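Local coordinates for protein-glutamate methylesterase/protein-glutamine glutaminase (Thermotoga maritima, PDB 3SFT) that probably removes methyl groups from methylglutamate residues of chemoreceptors and deamidates specific receptor glutamines, here as its C-terminal catalytic domain, at residues 63-75 / 88-100. Residues are numbered along the deposited sequence; the frame is centred on the assembly and turned at random.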
loop_
_atom_site.group_PDB
_atom_site.type_symbol
_atom_site.label_atom_id
_atom_site.label_comp_id
_atom_site.label_asym_id
_atom_site.label_seq_id
_atom_site.Cartn_x
_atom_site.Cartn_y
_atom_site.Cartn_z
ATOM N N VAL A 63 -5.217 -12.877 1.825
ATOM C CA VAL A 63 -5.520 -11.686 1.042
ATOM C C VAL A 63 -7.017 -11.539 0.836
ATOM O O VAL A 63 -7.680 -12.443 0.323
ATOM C CB VAL A 63 -4.817 -11.712 -0.332
ATOM C CG1 VAL A 63 -5.036 -10.394 -1.058
ATOM C CG2 VAL A 63 -3.323 -11.993 -0.163
ATOM N N LYS A 64 -7.540 -10.378 1.209
ATOM C CA LYS A 64 -8.962 -10.111 1.077
ATOM C C LYS A 64 -9.186 -8.633 0.841
ATOM O O LYS A 64 -8.267 -7.825 0.957
ATOM C CB LYS A 64 -9.704 -10.533 2.355
ATOM C CG LYS A 64 -9.319 -9.722 3.602
ATOM C CD LYS A 64 -9.986 -10.254 4.870
ATOM C CE LYS A 64 -11.485 -10.056 4.847
ATOM N NZ LYS A 64 -11.839 -8.614 4.808
ATOM N N GLU A 65 -10.428 -8.290 0.530
ATOM C CA GLU A 65 -10.819 -6.917 0.298
ATOM C C GLU A 65 -11.034 -6.276 1.674
ATOM O O GLU A 65 -11.540 -6.927 2.590
ATOM C CB GLU A 65 -12.118 -6.908 -0.510
ATOM C CG GLU A 65 -12.350 -5.655 -1.332
ATOM C CD GLU A 65 -13.336 -5.874 -2.475
ATOM O OE1 GLU A 65 -13.041 -5.420 -3.602
ATOM O OE2 GLU A 65 -14.400 -6.496 -2.248
ATOM N N ALA A 66 -10.592 -5.029 1.842
ATOM C CA ALA A 66 -10.773 -4.334 3.115
ATOM C C ALA A 66 -12.252 -4.027 3.294
ATOM O O ALA A 66 -12.927 -3.655 2.336
ATOM C CB ALA A 66 -9.967 -3.042 3.142
ATOM N N GLU A 67 -12.752 -4.197 4.517
ATOM C CA GLU A 67 -14.158 -3.931 4.821
ATOM C C GLU A 67 -14.316 -2.800 5.828
ATOM O O GLU A 67 -13.473 -2.610 6.710
ATOM C CB GLU A 67 -14.847 -5.188 5.355
ATOM C CG GLU A 67 -14.883 -6.338 4.372
ATOM C CD GLU A 67 -15.598 -7.550 4.928
ATOM O OE1 GLU A 67 -16.841 -7.495 5.061
ATOM O OE2 GLU A 67 -14.917 -8.557 5.232
ATOM N N ASP A 68 -15.411 -2.058 5.690
ATOM C CA ASP A 68 -15.711 -0.937 6.565
ATOM C C ASP A 68 -15.850 -1.398 8.022
ATOM O O ASP A 68 -16.565 -2.359 8.315
ATOM C CB ASP A 68 -16.989 -0.250 6.084
ATOM C CG ASP A 68 -17.317 0.998 6.873
ATOM O OD1 ASP A 68 -16.480 1.920 6.924
ATOM O OD2 ASP A 68 -18.424 1.056 7.442
ATOM N N GLY A 69 -15.117 -0.738 8.917
ATOM C CA GLY A 69 -15.156 -1.085 10.327
ATOM C C GLY A 69 -14.313 -2.291 10.713
ATOM O O GLY A 69 -14.238 -2.644 11.889
ATOM N N GLU A 70 -13.684 -2.932 9.731
ATOM C CA GLU A 70 -12.848 -4.104 9.988
ATOM C C GLU A 70 -11.543 -3.730 10.693
ATOM O O GLU A 70 -10.954 -2.683 10.414
ATOM C CB GLU A 70 -12.543 -4.832 8.673
ATOM C CG GLU A 70 -11.639 -6.063 8.807
ATOM C CD GLU A 70 -11.361 -6.759 7.473
ATOM O OE1 GLU A 70 -11.570 -6.148 6.406
ATOM O OE2 GLU A 70 -10.925 -7.927 7.493
ATOM N N GLU A 71 -11.107 -4.586 11.614
ATOM C CA GLU A 71 -9.867 -4.368 12.348
ATOM C C GLU A 71 -8.666 -4.755 11.484
ATOM O O GLU A 71 -8.635 -5.842 10.904
ATOM C CB GLU A 71 -9.851 -5.188 13.643
ATOM C CG GLU A 71 -8.700 -4.816 14.578
ATOM C CD GLU A 71 -8.588 -5.711 15.803
ATOM O OE1 GLU A 71 -9.608 -6.299 16.234
ATOM O OE2 GLU A 71 -7.464 -5.819 16.338
ATOM N N VAL A 72 -7.686 -3.858 11.399
ATOM C CA VAL A 72 -6.473 -4.081 10.614
ATOM C C VAL A 72 -5.530 -4.993 11.405
ATOM O O VAL A 72 -4.950 -4.573 12.402
ATOM C CB VAL A 72 -5.780 -2.740 10.317
ATOM C CG1 VAL A 72 -4.614 -2.943 9.381
ATOM C CG2 VAL A 72 -6.780 -1.758 9.716
ATOM N N LYS A 73 -5.357 -6.227 10.940
ATOM C CA LYS A 73 -4.518 -7.198 11.644
ATOM C C LYS A 73 -3.344 -7.749 10.843
ATOM O O LYS A 73 -3.384 -7.786 9.618
ATOM C CB LYS A 73 -5.379 -8.383 12.103
ATOM C CG LYS A 73 -6.623 -8.001 12.902
ATOM C CD LYS A 73 -7.348 -9.236 13.432
ATOM C CE LYS A 73 -7.855 -10.130 12.300
ATOM N NZ LYS A 73 -8.415 -11.427 12.801
ATOM N N PRO A 74 -2.267 -8.162 11.538
ATOM C CA PRO A 74 -1.083 -8.725 10.879
ATOM C C PRO A 74 -1.448 -10.100 10.305
ATOM O O PRO A 74 -2.384 -10.750 10.776
ATOM C CB PRO A 74 -0.067 -8.831 12.022
ATOM C CG PRO A 74 -0.926 -8.995 13.243
ATOM C CD PRO A 74 -2.033 -8.002 12.988
ATOM N N GLY A 75 -0.721 -10.525 9.279
ATOM C CA GLY A 75 -1.008 -11.800 8.644
ATOM C C GLY A 75 -2.025 -11.658 7.522
ATOM O O GLY A 75 -2.381 -12.637 6.878
ATOM N N LEU A 88 -8.097 4.814 7.711
ATOM C CA LEU A 88 -7.690 4.046 8.881
ATOM C C LEU A 88 -7.916 4.939 10.090
ATOM O O LEU A 88 -7.702 6.150 10.020
ATOM C CB LEU A 88 -6.214 3.635 8.817
ATOM C CG LEU A 88 -5.852 2.454 7.916
ATOM C CD1 LEU A 88 -5.544 2.940 6.510
ATOM C CD2 LEU A 88 -4.648 1.734 8.490
ATOM N N LYS A 89 -8.401 4.353 11.179
ATOM C CA LYS A 89 -8.658 5.109 12.400
ATOM C C LYS A 89 -8.237 4.303 13.613
ATOM O O LYS A 89 -8.401 3.079 13.648
ATOM C CB LYS A 89 -10.140 5.493 12.506
ATOM C CG LYS A 89 -11.095 4.307 12.531
ATOM C CD LYS A 89 -12.549 4.745 12.417
ATOM C CE LYS A 89 -13.465 3.544 12.242
ATOM N NZ LYS A 89 -14.864 3.951 11.945
ATOM N N ALA A 90 -7.641 4.989 14.583
ATOM C CA ALA A 90 -7.190 4.347 15.810
ATOM C C ALA A 90 -8.265 4.508 16.880
ATOM O O ALA A 90 -8.750 5.613 17.127
ATOM C CB ALA A 90 -5.875 4.964 16.277
ATOM N N GLN A 91 -8.656 3.393 17.487
ATOM C CA GLN A 91 -9.680 3.407 18.529
ATOM C C GLN A 91 -9.323 2.408 19.613
ATOM O O GLN A 91 -9.148 1.222 19.332
ATOM C CB GLN A 91 -11.058 3.050 17.944
ATOM C CG GLN A 91 -11.677 4.123 17.044
ATOM C CD GLN A 91 -12.945 3.653 16.346
ATOM O OE1 GLN A 91 -12.991 2.554 15.792
ATOM N NE2 GLN A 91 -13.976 4.490 16.358
ATOM N N ASN A 92 -9.143 2.907 20.834
ATOM C CA ASN A 92 -8.832 2.061 21.987
ATOM C C ASN A 92 -7.640 1.126 21.748
ATOM O O ASN A 92 -7.727 -0.079 21.989
ATOM C CB ASN A 92 -10.084 1.250 22.361
ATOM C CG ASN A 92 -9.966 0.563 23.711
ATOM O OD1 ASN A 92 -9.660 1.202 24.717
ATOM N ND2 ASN A 92 -10.214 -0.748 23.738
ATOM N N GLY A 93 -6.546 1.682 21.229
ATOM C CA GLY A 93 -5.354 0.889 20.970
ATOM C C GLY A 93 -5.385 -0.040 19.763
ATOM O O GLY A 93 -4.438 -0.792 19.540
ATOM N N LYS A 94 -6.473 -0.015 18.997
ATOM C CA LYS A 94 -6.597 -0.857 17.807
ATOM C C LYS A 94 -6.812 0.025 16.582
ATOM O O LYS A 94 -7.164 1.201 16.709
ATOM C CB LYS A 94 -7.782 -1.818 17.942
ATOM C CG LYS A 94 -7.658 -2.850 19.045
ATOM C CD LYS A 94 -8.992 -3.538 19.259
ATOM C CE LYS A 94 -8.961 -4.488 20.445
ATOM N NZ LYS A 94 -8.166 -5.705 20.156
ATOM N N VAL A 95 -6.617 -0.548 15.396
ATOM C CA VAL A 95 -6.797 0.194 14.151
ATOM C C VAL A 95 -7.887 -0.436 13.287
ATOM O O VAL A 95 -7.924 -1.654 13.102
ATOM C CB VAL A 95 -5.477 0.302 13.354
ATOM C CG1 VAL A 95 -5.697 1.102 12.072
ATOM C CG2 VAL A 95 -4.414 0.985 14.208
ATOM N N PHE A 96 -8.773 0.410 12.769
ATOM C CA PHE A 96 -9.891 -0.040 11.946
ATOM C C PHE A 96 -9.980 0.718 10.626
ATOM O O PHE A 96 -9.564 1.873 10.531
ATOM C CB PHE A 96 -11.213 0.152 12.712
ATOM C CG PHE A 96 -11.279 -0.600 14.015
ATOM C CD1 PHE A 96 -11.807 -1.887 14.067
ATOM C CD2 PHE A 96 -10.802 -0.026 15.191
ATOM C CE1 PHE A 96 -11.858 -2.597 15.272
ATOM C CE2 PHE A 96 -10.848 -0.730 16.402
ATOM C CZ PHE A 96 -11.378 -2.022 16.438
ATOM N N PHE A 97 -10.534 0.060 9.612
ATOM C CA PHE A 97 -10.720 0.673 8.302
ATOM C C PHE A 97 -12.039 1.432 8.277
ATOM O O PHE A 97 -12.951 1.149 9.053
ATOM C CB PHE A 97 -10.835 -0.396 7.205
ATOM C CG PHE A 97 -9.559 -1.115 6.899
ATOM C CD1 PHE A 97 -8.458 -0.426 6.400
ATOM C CD2 PHE A 97 -9.472 -2.492 7.061
ATOM C CE1 PHE A 97 -7.287 -1.099 6.065
ATOM C CE2 PHE A 97 -8.309 -3.174 6.729
ATOM C CZ PHE A 97 -7.211 -2.472 6.226
ATOM N N PHE A 98 -12.135 2.395 7.375
ATOM C CA PHE A 98 -13.376 3.124 7.175
ATOM C C PHE A 98 -13.423 3.556 5.721
ATOM O O PHE A 98 -12.391 3.874 5.125
ATOM C CB PHE A 98 -13.583 4.290 8.162
ATOM C CG PHE A 98 -12.684 5.479 7.944
ATOM C CD1 PHE A 98 -12.998 6.442 6.992
ATOM C CD2 PHE A 98 -11.573 5.680 8.759
ATOM C CE1 PHE A 98 -12.221 7.593 6.856
ATOM C CE2 PHE A 98 -10.791 6.826 8.633
ATOM C CZ PHE A 98 -11.118 7.785 7.680
ATOM N N LEU A 99 -14.600 3.425 5.122
ATOM C CA LEU A 99 -14.789 3.788 3.730
ATOM C C LEU A 99 -15.269 5.225 3.627
ATOM O O LEU A 99 -16.366 5.572 4.062
ATOM C CB LEU A 99 -15.758 2.813 3.054
ATOM C CG LEU A 99 -15.262 1.362 3.023
ATOM C CD1 LEU A 99 -16.278 0.466 2.340
ATOM C CD2 LEU A 99 -13.920 1.285 2.306
ATOM N N ASP A 100 -14.401 6.062 3.081
ATOM C CA ASP A 100 -14.669 7.480 2.928
ATOM C C ASP A 100 -15.083 7.787 1.490
ATOM O O ASP A 100 -14.501 7.257 0.542
ATOM C CB ASP A 100 -13.404 8.252 3.318
ATOM C CG ASP A 100 -13.577 9.746 3.240
ATOM O OD1 ASP A 100 -14.002 10.356 4.244
ATOM O OD2 ASP A 100 -13.266 10.307 2.174
HETATM O O HOH W 1 -16.580 2.260 10.205
#
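Lys94 crosses Glu71 obliquely. Its NZ lies 3.9 Å from Glu71 OE2, a long salt bridge. At Val95 the backbone takes over: Val72 N donates to Val95 O at 2.8 Å, nearly straight at 168°. Val95 CG1 also packs on Val72 CG2. The ring of Phe96 lies obliquely against the loop, with CE1 3.7 Å from Glu71 CB. Phe97 is gripped twice through its backbone. Its N donates to Glu70 O, in the carbonyl plane, and its own O accepts from Gly69 N, which comes in above the plane of the Phe97 carbonyl. With CG anti to the carbonyl carbon (chi1 -71°), the ring slips between Ala66 CB over one face and Val72 CG2, 3.5 Å from the centroid, over the other. Tyr78 meets this ring edge-to-face. Replacing Phe97 by an alanine is likely to open a gap between Ala66 and Val72 and leave both methyls without their CH-pi partner. Leu99 N donates to Asp68 OD1 at 3.0 Å, on the anti side of the carboxylate and tilted 26° from its plane. The loop after edge strand 62-65 is thus fastened to hairpin strand 94-100 by three backbone hydrogen bonds and one to the Asp68 carboxylate, beside the buried Phe97 ring.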